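BauA (PDB 6HCP) probably carries the iron-loaded siderophore preacinetobactin across the outer membrane of Acinetobacter baumannii as a TonB-dependent receptor. Local coordinates at residues N237-V251 against V283-D297. Numbering follows the deposited sequence.
Sequences NARVFVDAYDALDHV and VETKDKGAMIRGEYD. With C8E ((hydroxyethyloxy)tri(ethyloxy)octane), chain B; EDO (1,2-ethanediol), chain Z; EDO (1,2-ethanediol), chain V.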
# COMPACT_ATOMS: atom_id res chain seq x y z
N ASN A 237 31.39 42.14 26.39
CA ASN A 237 30.36 42.42 27.40
C ASN A 237 29.01 42.73 26.73
O ASN A 237 28.10 43.20 27.39
CB ASN A 237 30.78 43.59 28.29
CG ASN A 237 32.00 43.25 29.13
OD1 ASN A 237 33.01 43.94 29.04
ND2 ASN A 237 31.96 42.11 29.79
N ALA A 238 28.92 42.53 25.42
CA ALA A 238 27.74 42.86 24.65
C ALA A 238 27.57 41.85 23.51
O ALA A 238 28.56 41.27 23.03
CB ALA A 238 27.83 44.28 24.14
N ARG A 239 26.33 41.68 23.06
CA ARG A 239 25.98 40.73 21.97
C ARG A 239 24.79 41.30 21.19
O ARG A 239 23.92 41.96 21.77
CB ARG A 239 25.62 39.37 22.56
CG ARG A 239 26.76 38.70 23.31
CD ARG A 239 26.26 37.61 24.23
NE ARG A 239 25.44 38.15 25.29
CZ ARG A 239 25.91 38.73 26.39
NH1 ARG A 239 25.08 39.12 27.33
NH2 ARG A 239 27.22 38.88 26.55
N VAL A 240 24.80 41.12 19.87
CA VAL A 240 23.69 41.52 19.01
C VAL A 240 23.33 40.36 18.08
O VAL A 240 24.21 39.67 17.58
CB VAL A 240 24.02 42.78 18.19
CG1 VAL A 240 22.89 43.13 17.24
CG2 VAL A 240 24.35 43.95 19.11
N PHE A 241 22.02 40.12 17.94
CA PHE A 241 21.46 39.07 17.05
C PHE A 241 20.42 39.71 16.15
O PHE A 241 19.53 40.39 16.62
CB PHE A 241 20.80 37.96 17.87
CG PHE A 241 21.68 37.29 18.88
CD1 PHE A 241 22.42 36.18 18.54
CD2 PHE A 241 21.75 37.75 20.18
CE1 PHE A 241 23.21 35.53 19.48
CE2 PHE A 241 22.52 37.09 21.13
CZ PHE A 241 23.30 36.03 20.75
N VAL A 242 20.56 39.52 14.83
CA VAL A 242 19.61 40.02 13.88
C VAL A 242 19.07 38.84 13.07
O VAL A 242 19.84 37.97 12.65
CB VAL A 242 20.25 41.09 12.97
CG1 VAL A 242 19.30 41.53 11.87
CG2 VAL A 242 20.75 42.28 13.76
N ASP A 243 17.76 38.84 12.83
CA ASP A 243 17.09 37.82 12.03
C ASP A 243 16.15 38.51 11.04
O ASP A 243 15.49 39.50 11.37
CB ASP A 243 16.33 36.85 12.94
CG ASP A 243 17.23 36.08 13.88
OD1 ASP A 243 17.78 35.03 13.45
OD2 ASP A 243 17.40 36.53 15.04
N ALA A 244 16.09 37.98 9.82
CA ALA A 244 15.12 38.45 8.85
C ALA A 244 14.71 37.28 7.95
O ALA A 244 15.52 36.41 7.66
CB ALA A 244 15.69 39.57 8.03
N TYR A 245 13.47 37.33 7.45
CA TYR A 245 13.01 36.30 6.54
C TYR A 245 11.94 36.86 5.62
O TYR A 245 11.26 37.85 5.93
CB TYR A 245 12.52 35.09 7.33
CG TYR A 245 11.15 35.29 7.93
CD1 TYR A 245 10.02 35.07 7.17
CD2 TYR A 245 11.00 35.85 9.18
CE1 TYR A 245 8.75 35.36 7.66
CE2 TYR A 245 9.74 36.11 9.70
CZ TYR A 245 8.61 35.87 8.94
OH TYR A 245 7.36 36.17 9.42
N ASP A 246 11.77 36.16 4.50
CA ASP A 246 10.73 36.43 3.54
C ASP A 246 10.15 35.07 3.15
O ASP A 246 10.92 34.16 2.76
CB ASP A 246 11.33 37.17 2.34
CG ASP A 246 10.37 37.60 1.25
OD1 ASP A 246 9.15 37.36 1.38
OD2 ASP A 246 10.85 38.15 0.26
N ALA A 247 8.84 34.90 3.34
CA ALA A 247 8.19 33.57 3.19
C ALA A 247 6.95 33.70 2.31
O ALA A 247 6.27 34.72 2.29
CB ALA A 247 7.84 32.97 4.53
N LEU A 248 6.63 32.58 1.63
CA LEU A 248 5.41 32.44 0.87
C LEU A 248 4.83 31.05 1.17
O LEU A 248 5.59 30.09 1.28
CB LEU A 248 5.73 32.56 -0.63
CG LEU A 248 4.63 32.08 -1.56
CD1 LEU A 248 3.52 33.11 -1.65
CD2 LEU A 248 5.18 31.79 -2.95
N ASP A 249 3.52 31.01 1.35
CA ASP A 249 2.75 29.77 1.50
C ASP A 249 1.55 29.89 0.57
O ASP A 249 0.82 30.89 0.60
CB ASP A 249 2.35 29.54 2.96
CG ASP A 249 1.48 28.31 3.19
OD1 ASP A 249 2.05 27.22 3.36
OD2 ASP A 249 0.26 28.41 3.00
N HIS A 250 1.39 28.90 -0.33
CA HIS A 250 0.34 28.93 -1.32
C HIS A 250 -0.22 27.52 -1.51
O HIS A 250 0.53 26.59 -1.77
CB HIS A 250 0.86 29.50 -2.65
CG HIS A 250 -0.17 29.58 -3.72
ND1 HIS A 250 -0.72 30.78 -4.12
CD2 HIS A 250 -0.81 28.62 -4.42
CE1 HIS A 250 -1.62 30.56 -5.06
NE2 HIS A 250 -1.69 29.24 -5.27
N VAL A 251 -1.55 27.39 -1.41
CA VAL A 251 -2.22 26.11 -1.66
C VAL A 251 -3.30 26.34 -2.71
O VAL A 251 -4.15 27.20 -2.55
CB VAL A 251 -2.83 25.49 -0.39
CG1 VAL A 251 -3.46 24.13 -0.70
CG2 VAL A 251 -1.82 25.38 0.73
N VAL A 283 -5.43 29.72 -1.55
CA VAL A 283 -5.03 30.60 -0.49
C VAL A 283 -3.56 30.93 -0.72
O VAL A 283 -2.76 30.07 -1.13
CB VAL A 283 -5.25 29.97 0.90
CG1 VAL A 283 -4.32 28.79 1.14
CG2 VAL A 283 -5.07 31.02 2.02
N GLU A 284 -3.19 32.17 -0.39
CA GLU A 284 -1.79 32.57 -0.45
C GLU A 284 -1.50 33.50 0.72
O GLU A 284 -2.28 34.44 0.94
CB GLU A 284 -1.50 33.30 -1.77
CG GLU A 284 -0.12 33.91 -1.82
CD GLU A 284 0.07 34.86 -3.00
OE1 GLU A 284 -0.51 35.98 -2.99
OE2 GLU A 284 0.74 34.45 -3.96
N THR A 285 -0.42 33.22 1.45
CA THR A 285 0.05 34.12 2.51
C THR A 285 1.52 34.46 2.24
O THR A 285 2.35 33.59 2.03
CB THR A 285 -0.14 33.52 3.91
OG1 THR A 285 -1.48 33.04 4.03
CG2 THR A 285 0.08 34.53 5.01
N LYS A 286 1.80 35.77 2.23
CA LYS A 286 3.16 36.26 2.20
C LYS A 286 3.47 36.88 3.56
O LYS A 286 2.74 37.75 4.00
CB LYS A 286 3.32 37.31 1.09
CG LYS A 286 3.16 36.80 -0.34
CD LYS A 286 3.34 37.90 -1.38
CE LYS A 286 3.08 37.42 -2.79
NZ LYS A 286 2.96 38.55 -3.75
N ASP A 287 4.57 36.45 4.17
CA ASP A 287 5.02 36.94 5.44
C ASP A 287 6.46 37.40 5.30
O ASP A 287 7.30 36.71 4.72
CB ASP A 287 4.94 35.86 6.52
CG ASP A 287 3.51 35.50 6.89
OD1 ASP A 287 2.91 36.22 7.72
OD2 ASP A 287 2.99 34.53 6.31
N LYS A 288 6.75 38.58 5.85
CA LYS A 288 8.11 39.10 5.91
C LYS A 288 8.35 39.62 7.33
O LYS A 288 7.47 40.28 7.88
CB LYS A 288 8.30 40.25 4.91
CG LYS A 288 8.00 39.89 3.46
CD LYS A 288 8.21 41.04 2.48
CE LYS A 288 7.68 40.69 1.10
NZ LYS A 288 7.98 41.75 0.12
N GLY A 289 9.48 39.25 7.92
CA GLY A 289 9.77 39.66 9.30
C GLY A 289 11.23 39.99 9.51
O GLY A 289 12.10 39.46 8.84
N ALA A 290 11.51 40.74 10.58
CA ALA A 290 12.88 41.08 10.95
C ALA A 290 12.88 41.48 12.42
O ALA A 290 11.89 42.03 12.92
CB ALA A 290 13.40 42.19 10.08
N MET A 291 13.91 41.05 13.14
CA MET A 291 14.05 41.43 14.54
C MET A 291 15.53 41.59 14.91
O MET A 291 16.42 41.06 14.24
CB MET A 291 13.42 40.41 15.48
CG MET A 291 14.01 39.02 15.37
SD MET A 291 13.19 37.88 16.51
CE MET A 291 13.73 38.48 18.11
N ILE A 292 15.75 42.39 15.95
CA ILE A 292 17.07 42.59 16.49
C ILE A 292 16.98 42.49 18.00
O ILE A 292 16.02 42.99 18.62
CB ILE A 292 17.67 43.94 16.05
CG1 ILE A 292 19.09 44.13 16.60
CG2 ILE A 292 16.76 45.09 16.44
CD1 ILE A 292 19.83 45.26 15.93
N ARG A 293 17.97 41.83 18.57
CA ARG A 293 18.12 41.67 19.99
C ARG A 293 19.53 42.13 20.38
O ARG A 293 20.50 41.76 19.74
CB ARG A 293 17.97 40.21 20.41
CG ARG A 293 16.58 39.62 20.20
CD ARG A 293 16.52 38.15 20.58
NE ARG A 293 17.30 37.28 19.70
CZ ARG A 293 18.06 36.27 20.14
NH1 ARG A 293 18.17 36.04 21.44
NH2 ARG A 293 18.66 35.47 19.28
N GLY A 294 19.60 42.91 21.45
CA GLY A 294 20.87 43.38 22.01
C GLY A 294 20.94 43.08 23.49
O GLY A 294 19.92 43.09 24.17
N GLU A 295 22.12 42.67 23.96
CA GLU A 295 22.36 42.44 25.37
C GLU A 295 23.63 43.19 25.79
O GLU A 295 24.58 43.31 25.02
CB GLU A 295 22.52 40.95 25.66
CG GLU A 295 21.33 40.11 25.23
CD GLU A 295 21.50 38.62 25.44
OE1 GLU A 295 22.56 38.20 25.94
OE2 GLU A 295 20.60 37.87 25.01
N TYR A 296 23.62 43.70 27.03
CA TYR A 296 24.78 44.42 27.60
C TYR A 296 24.96 43.99 29.05
O TYR A 296 24.05 44.14 29.88
CB TYR A 296 24.61 45.93 27.48
CG TYR A 296 25.85 46.70 27.87
CD1 TYR A 296 26.94 46.77 27.02
CD2 TYR A 296 26.03 47.13 29.17
CE1 TYR A 296 28.14 47.35 27.42
CE2 TYR A 296 27.19 47.76 29.57
CZ TYR A 296 28.26 47.85 28.70
OH TYR A 296 29.41 48.46 29.10
N ASP A 297 26.13 43.41 29.34
CA ASP A 297 26.47 42.97 30.69
C ASP A 297 27.17 44.13 31.43
O ASP A 297 28.28 44.49 31.07
CB ASP A 297 27.42 41.78 30.66
CG ASP A 297 26.91 40.60 29.85
OD1 ASP A 297 25.67 40.46 29.75
OD2 ASP A 297 27.74 39.90 29.26
C1 C8E B . 8.94 35.03 -2.08
C2 C8E B . 9.47 34.36 -0.82
C3 C8E B . 10.99 34.22 -0.80
C4 C8E B . 11.53 33.50 -2.03
C5 C8E B . 12.98 33.05 -1.83
C6 C8E B . 13.31 31.84 -2.69
C7 C8E B . 14.66 31.22 -2.34
C8 C8E B . 14.98 30.06 -3.27
O9 C8E B . 15.84 29.11 -2.63
C10 C8E B . 16.13 27.96 -3.42
C11 C8E B . 17.34 27.26 -2.84
O12 C8E B . 17.23 25.86 -3.07
C1 EDO Z . -2.15 30.33 4.20
O1 EDO Z . -1.54 30.38 2.88
C2 EDO Z . -1.16 29.81 5.20
O2 EDO Z . -0.15 30.80 5.45
C1 EDO V . 16.74 38.35 25.42
O1 EDO V . 18.06 38.55 25.94
C2 EDO V . 16.82 38.60 23.93
O2 EDO V . 18.21 38.59 23.57
O HOH W 1 30.37 39.76 29.91
O HOH W 2 17.26 38.43 16.96
O HOH W 3 4.52 37.78 9.63
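Arg239 meets two acids of the antiparallel strand 283-297 at the edge of its guanidinium, forming a salt-bridge network. NE and NH1 both bond Glu295 OE1, NE at 3.0 Å from above the carboxylate plane and NH1 through the anti lone pair; end-on, NH1 reaches Asp297 OD1 at 2.8 Å and NH2 reaches Asp297 OD2 at 2.9 Å. A bend at chi3 (-65°) brings the group across to them. On the other face, Val240 CG1 packs against Ile292 CD1. The Arg293 guanidinium lies almost flat on Phe241, planes 16° apart, in an off-centre cation-pi stack toward CG, with NH2 3.5 Å from Phe241 CG. Val242 CG2 lies 3.8 Å from Ile292 CG1. A water joins Arg293 NE to Asp243 OD2, and Tyr167 OH bonds both Arg293 NH2 and Asp243 OD2. Tyr245 CG stands between the backbone N and the carbonyl carbon (chi1 77°), turning one ring face over Gly289, whose N is 3.6 Å from Tyr245 CZ. Regular backbone pairing continues to Val251. In the transmembrane barrel, 237-251 is flanked by strand 221-234 and 283-297 by strand 302-318, while the face bearing Asp243, Tyr245 and Asp287 turns inward to the plug, where Tyr245 OH bonds Ile124 O and Asp287 OD1 is bonded by Phe127 N and, from strand 302-318, Thr313 OG1.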